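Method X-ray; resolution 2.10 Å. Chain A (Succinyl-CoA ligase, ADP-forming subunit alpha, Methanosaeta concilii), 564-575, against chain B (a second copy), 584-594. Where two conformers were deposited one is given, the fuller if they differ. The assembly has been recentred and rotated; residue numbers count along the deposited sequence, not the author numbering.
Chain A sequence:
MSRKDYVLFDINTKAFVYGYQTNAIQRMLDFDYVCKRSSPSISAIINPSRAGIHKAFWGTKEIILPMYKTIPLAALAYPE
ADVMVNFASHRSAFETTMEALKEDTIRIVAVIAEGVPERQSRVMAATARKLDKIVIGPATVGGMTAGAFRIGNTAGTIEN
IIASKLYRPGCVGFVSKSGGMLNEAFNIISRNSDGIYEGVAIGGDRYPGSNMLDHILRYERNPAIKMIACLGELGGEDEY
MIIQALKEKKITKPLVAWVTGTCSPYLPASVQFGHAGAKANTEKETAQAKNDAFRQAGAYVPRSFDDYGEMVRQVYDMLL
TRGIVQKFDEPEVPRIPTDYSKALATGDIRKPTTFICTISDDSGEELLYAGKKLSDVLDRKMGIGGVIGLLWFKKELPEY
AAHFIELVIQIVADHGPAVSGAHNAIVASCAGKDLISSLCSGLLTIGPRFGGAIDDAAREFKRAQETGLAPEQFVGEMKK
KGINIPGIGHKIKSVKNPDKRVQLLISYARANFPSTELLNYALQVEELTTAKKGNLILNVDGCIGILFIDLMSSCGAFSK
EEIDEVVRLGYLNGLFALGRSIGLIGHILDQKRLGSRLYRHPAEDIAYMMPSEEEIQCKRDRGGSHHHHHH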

# COMPACT_ATOMS: atom_id res chain seq x y z
N ASP A 564 -28.41 3.43 -2.38
CA ASP A 564 -27.64 3.52 -3.63
C ASP A 564 -26.24 4.09 -3.38
O ASP A 564 -25.25 3.59 -3.93
N GLU A 565 -26.16 5.08 -2.46
CA GLU A 565 -24.90 5.71 -2.04
C GLU A 565 -24.00 4.66 -1.37
O GLU A 565 -22.82 4.58 -1.69
N VAL A 566 -24.55 3.84 -0.47
CA VAL A 566 -23.81 2.78 0.20
C VAL A 566 -23.15 1.84 -0.83
O VAL A 566 -21.97 1.52 -0.70
N VAL A 567 -23.88 1.45 -1.87
CA VAL A 567 -23.37 0.56 -2.93
C VAL A 567 -22.28 1.29 -3.75
O VAL A 567 -21.20 0.72 -3.96
N ARG A 568 -22.58 2.53 -4.18
CA ARG A 568 -21.70 3.41 -4.94
C ARG A 568 -20.35 3.71 -4.24
O ARG A 568 -19.32 3.67 -4.91
N LEU A 569 -20.37 4.00 -2.92
CA LEU A 569 -19.16 4.37 -2.17
C LEU A 569 -18.24 3.19 -1.79
O LEU A 569 -17.10 3.41 -1.40
N GLY A 570 -18.73 1.96 -1.96
CA GLY A 570 -17.91 0.78 -1.74
C GLY A 570 -17.75 0.35 -0.31
O GLY A 570 -16.73 -0.25 0.04
N TYR A 571 -18.79 0.59 0.52
CA TYR A 571 -18.85 0.16 1.92
C TYR A 571 -18.61 -1.34 1.98
O TYR A 571 -17.90 -1.83 2.85
N LEU A 572 -19.16 -2.05 1.02
CA LEU A 572 -19.10 -3.51 0.87
C LEU A 572 -17.71 -4.01 0.54
O LEU A 572 -17.34 -5.07 1.03
N ASN A 573 -16.90 -3.22 -0.20
CA ASN A 573 -15.50 -3.56 -0.43
C ASN A 573 -14.73 -3.43 0.87
O ASN A 573 -13.84 -4.23 1.12
N GLY A 574 -15.10 -2.45 1.70
CA GLY A 574 -14.50 -2.25 3.01
C GLY A 574 -14.76 -3.42 3.94
O GLY A 574 -13.86 -3.83 4.67
N LEU A 575 -16.00 -3.95 3.95
CA LEU A 575 -16.38 -5.09 4.79
C LEU A 575 -15.57 -6.32 4.38
O LEU A 575 -14.98 -6.97 5.24
N LEU B 584 -10.48 3.71 10.01
CA LEU B 584 -9.85 4.22 8.74
C LEU B 584 -10.88 4.20 7.60
O LEU B 584 -11.11 5.23 7.00
N ILE B 585 -11.56 3.08 7.40
CA ILE B 585 -12.66 2.91 6.43
C ILE B 585 -13.77 3.95 6.77
O ILE B 585 -14.26 4.64 5.89
N GLY B 586 -14.13 4.05 8.03
CA GLY B 586 -15.09 5.06 8.49
C GLY B 586 -14.73 6.47 8.03
O GLY B 586 -15.54 7.18 7.43
N HIS B 587 -13.52 6.91 8.31
CA HIS B 587 -13.08 8.27 7.92
C HIS B 587 -13.02 8.48 6.37
O HIS B 587 -13.42 9.51 5.84
N ILE B 588 -12.57 7.47 5.65
CA ILE B 588 -12.54 7.55 4.17
C ILE B 588 -13.96 7.79 3.62
O ILE B 588 -14.13 8.63 2.76
N LEU B 589 -14.96 7.00 4.11
CA LEU B 589 -16.37 7.06 3.70
C LEU B 589 -17.01 8.38 4.10
O LEU B 589 -17.82 8.92 3.35
N ASP B 590 -16.64 8.89 5.28
CA ASP B 590 -17.11 10.15 5.83
C ASP B 590 -16.72 11.29 4.90
O ASP B 590 -17.58 12.10 4.57
N GLN B 591 -15.46 11.33 4.42
CA GLN B 591 -15.00 12.37 3.48
C GLN B 591 -15.72 12.22 2.13
O GLN B 591 -16.07 13.22 1.51
N LYS B 592 -16.02 10.99 1.70
CA LYS B 592 -16.76 10.75 0.49
C LYS B 592 -18.20 11.29 0.63
O LYS B 592 -18.60 12.06 -0.24
N ARG B 593 -18.90 11.02 1.77
CA ARG B 593 -20.25 11.55 2.03
C ARG B 593 -20.28 13.08 2.05
O ARG B 593 -21.19 13.69 1.51
N LEU B 594 -19.29 13.70 2.69
CA LEU B 594 -19.16 15.15 2.79
C LEU B 594 -18.78 15.84 1.46
O LEU B 594 -18.93 17.05 1.37

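The most unusual feature of this contact is a broken helix on one side: chain A kinks at Gly A570, so the end of one helix and the start of the next meet a helix of chain B, one crossing it at 119° and the next running nearly antiparallel at 171°. Gly A570 closes the first helix in a Schellman motif and caps the second; its positive phi (80°) favours glycine, and it makes no contact with the facing stretch.

Leu B589 sits at the centre, pointing toward chain A with chi1 m and chi2 t. Its CD2 lies 3.9 Å from Leu A569 O, 4.1 Å from Leu A569 CB and 3.7 Å from Tyr A571 CD1. Its CD1 rests over one face of the Tyr A571 ring, 3.8 Å from the centroid and 3.6 Å from Tyr A571 CD2. One leucine thus serves both helices across the break. Leu A569, also m,t, points in and sends CD1 to within 3.9 Å of both Lys B592 CB and Arg B593 CG. Lys B592 lends only the base of its side chain; its end leads away.

Tyr A571 (chi1 m) leaves its backbone sideways, yet its hydroxyl reaches Arg B593, whose NH2 donates a hydrogen bond of 2.8 Å to Tyr A571 OH. Arg B593 (m,t,m) also starts sideways and forms a salt bridge within its own helix, Arg B593 NH1 to Asp B590 OD1 at 3.4 Å, weak as a hydrogen bond. Glu A565, extended at t,t, brings OE2 to 3.6 Å from Arg B593 CG, and a water bridges the chains by donating to Glu A565 OE2 at 2.8 Å and to Arg B593 O at 2.7 Å.

At the other end Gly A574 lets Ile B585 (m,t) approach the backbone, with CD1 3.6 Å from Gly A574 O. A CB there would lie only 3.1 Å from Ile B585 CG2. The rule is glycine at the close approach, where Gly A574 CA and Ile B585 CA are 6.5 Å apart.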

# COMPACT_ATOMS: atom_id res chain seq x y z
CB ASP A 564 -28.41 4.33 -4.69
CG ASP A 564 -29.39 3.52 -5.54
OD1 ASP A 564 -29.17 2.28 -5.70
OD2 ASP A 564 -30.35 4.12 -6.07
CB GLU A 565 -25.20 6.91 -1.12
CG GLU A 565 -23.99 7.56 -0.46
CD GLU A 565 -24.26 8.72 0.48
OE1 GLU A 565 -25.25 8.68 1.25
OE2 GLU A 565 -23.45 9.67 0.47
CB VAL A 566 -24.66 2.05 1.26
CG1 VAL A 566 -24.00 0.72 1.69
CG2 VAL A 566 -24.91 2.95 2.48
CB VAL A 567 -24.51 0.03 -3.85
CG1 VAL A 567 -23.95 -0.87 -4.95
CG2 VAL A 567 -25.59 -0.70 -3.04
CB ARG A 568 -22.45 4.73 -5.24
CG ARG A 568 -21.72 5.72 -6.15
CD ARG A 568 -22.58 6.95 -6.47
NE ARG A 568 -22.82 7.80 -5.29
CZ ARG A 568 -24.00 7.94 -4.70
NH1 ARG A 568 -25.07 7.30 -5.16
NH2 ARG A 568 -24.12 8.73 -3.64
CB LEU A 569 -19.45 5.25 -0.95
CG LEU A 569 -20.11 6.62 -1.22
CD1 LEU A 569 -20.06 7.49 0.03
CD2 LEU A 569 -19.42 7.37 -2.38
CB TYR A 571 -20.24 0.44 2.47
CG TYR A 571 -20.52 1.87 2.85
CD1 TYR A 571 -20.68 2.86 1.88
CD2 TYR A 571 -20.75 2.22 4.17
CE1 TYR A 571 -21.05 4.16 2.22
CE2 TYR A 571 -21.12 3.52 4.52
CZ TYR A 571 -21.23 4.50 3.55
OH TYR A 571 -21.59 5.78 3.88
CB LEU A 572 -20.15 -3.99 -0.15
CG LEU A 572 -21.53 -4.38 0.44
CD1 LEU A 572 -22.04 -3.38 1.43
CD2 LEU A 572 -22.55 -4.57 -0.67
CB ASN A 573 -14.86 -2.68 -1.53
CG ASN A 573 -15.29 -3.11 -2.90
OD1 ASN A 573 -16.40 -2.80 -3.34
ND2 ASN A 573 -14.47 -3.93 -3.54
CB LEU A 575 -17.89 -5.36 4.66
CG LEU A 575 -18.52 -6.32 5.66
CD1 LEU A 575 -18.23 -5.90 7.10
CD2 LEU A 575 -20.03 -6.44 5.41
CB LEU B 584 -8.55 3.49 8.36
CG LEU B 584 -7.17 4.00 8.83
CD1 LEU B 584 -7.15 4.57 10.23
CD2 LEU B 584 -6.13 2.91 8.70
CB ILE B 585 -13.19 1.45 6.46
CG1 ILE B 585 -12.09 0.47 5.84
CG2 ILE B 585 -14.51 1.35 5.66
CD1 ILE B 585 -12.20 -1.02 6.20
CB HIS B 587 -11.69 8.55 8.53
CG HIS B 587 -11.77 8.82 10.01
ND1 HIS B 587 -12.44 9.91 10.48
CD2 HIS B 587 -11.22 8.15 11.04
CE1 HIS B 587 -12.32 9.86 11.80
NE2 HIS B 587 -11.59 8.81 12.18
CB ILE B 588 -11.99 6.21 3.64
CG1 ILE B 588 -10.48 6.08 3.94
CG2 ILE B 588 -12.35 6.05 2.14
CD1 ILE B 588 -10.01 4.62 3.92
CB LEU B 589 -17.16 5.87 4.31
CG LEU B 589 -16.82 4.46 3.78
CD1 LEU B 589 -17.41 3.40 4.69
CD2 LEU B 589 -17.31 4.24 2.36
CB ASP B 590 -16.56 10.36 7.25
CG ASP B 590 -17.21 11.51 8.05
OD1 ASP B 590 -18.37 11.83 7.79
OD2 ASP B 590 -16.55 12.04 8.97
CB GLN B 591 -13.45 12.33 3.33
CG GLN B 591 -12.65 12.52 4.67
CD GLN B 591 -13.06 13.78 5.39
OE1 GLN B 591 -13.13 14.84 4.77
NE2 GLN B 591 -13.44 13.70 6.66
CB LYS B 592 -16.64 9.27 0.07
CG LYS B 592 -15.18 9.06 -0.49
CD LYS B 592 -14.89 7.78 -1.21
CE LYS B 592 -13.41 7.68 -1.62
NZ LYS B 592 -12.88 8.87 -2.42
CB ARG B 593 -20.85 10.98 3.34
CG ARG B 593 -21.19 9.46 3.24
CD ARG B 593 -21.97 8.97 4.50
NE ARG B 593 -21.27 9.26 5.76
CZ ARG B 593 -20.49 8.40 6.42
NH1 ARG B 593 -19.86 8.79 7.51
NH2 ARG B 593 -20.32 7.17 5.98
CB LEU B 594 -18.08 15.51 3.87
CG LEU B 594 -18.35 15.11 5.31
CD1 LEU B 594 -17.07 15.19 6.15
CD2 LEU B 594 -19.49 15.93 5.91
O HOH W 1 -23.48 12.48 0.72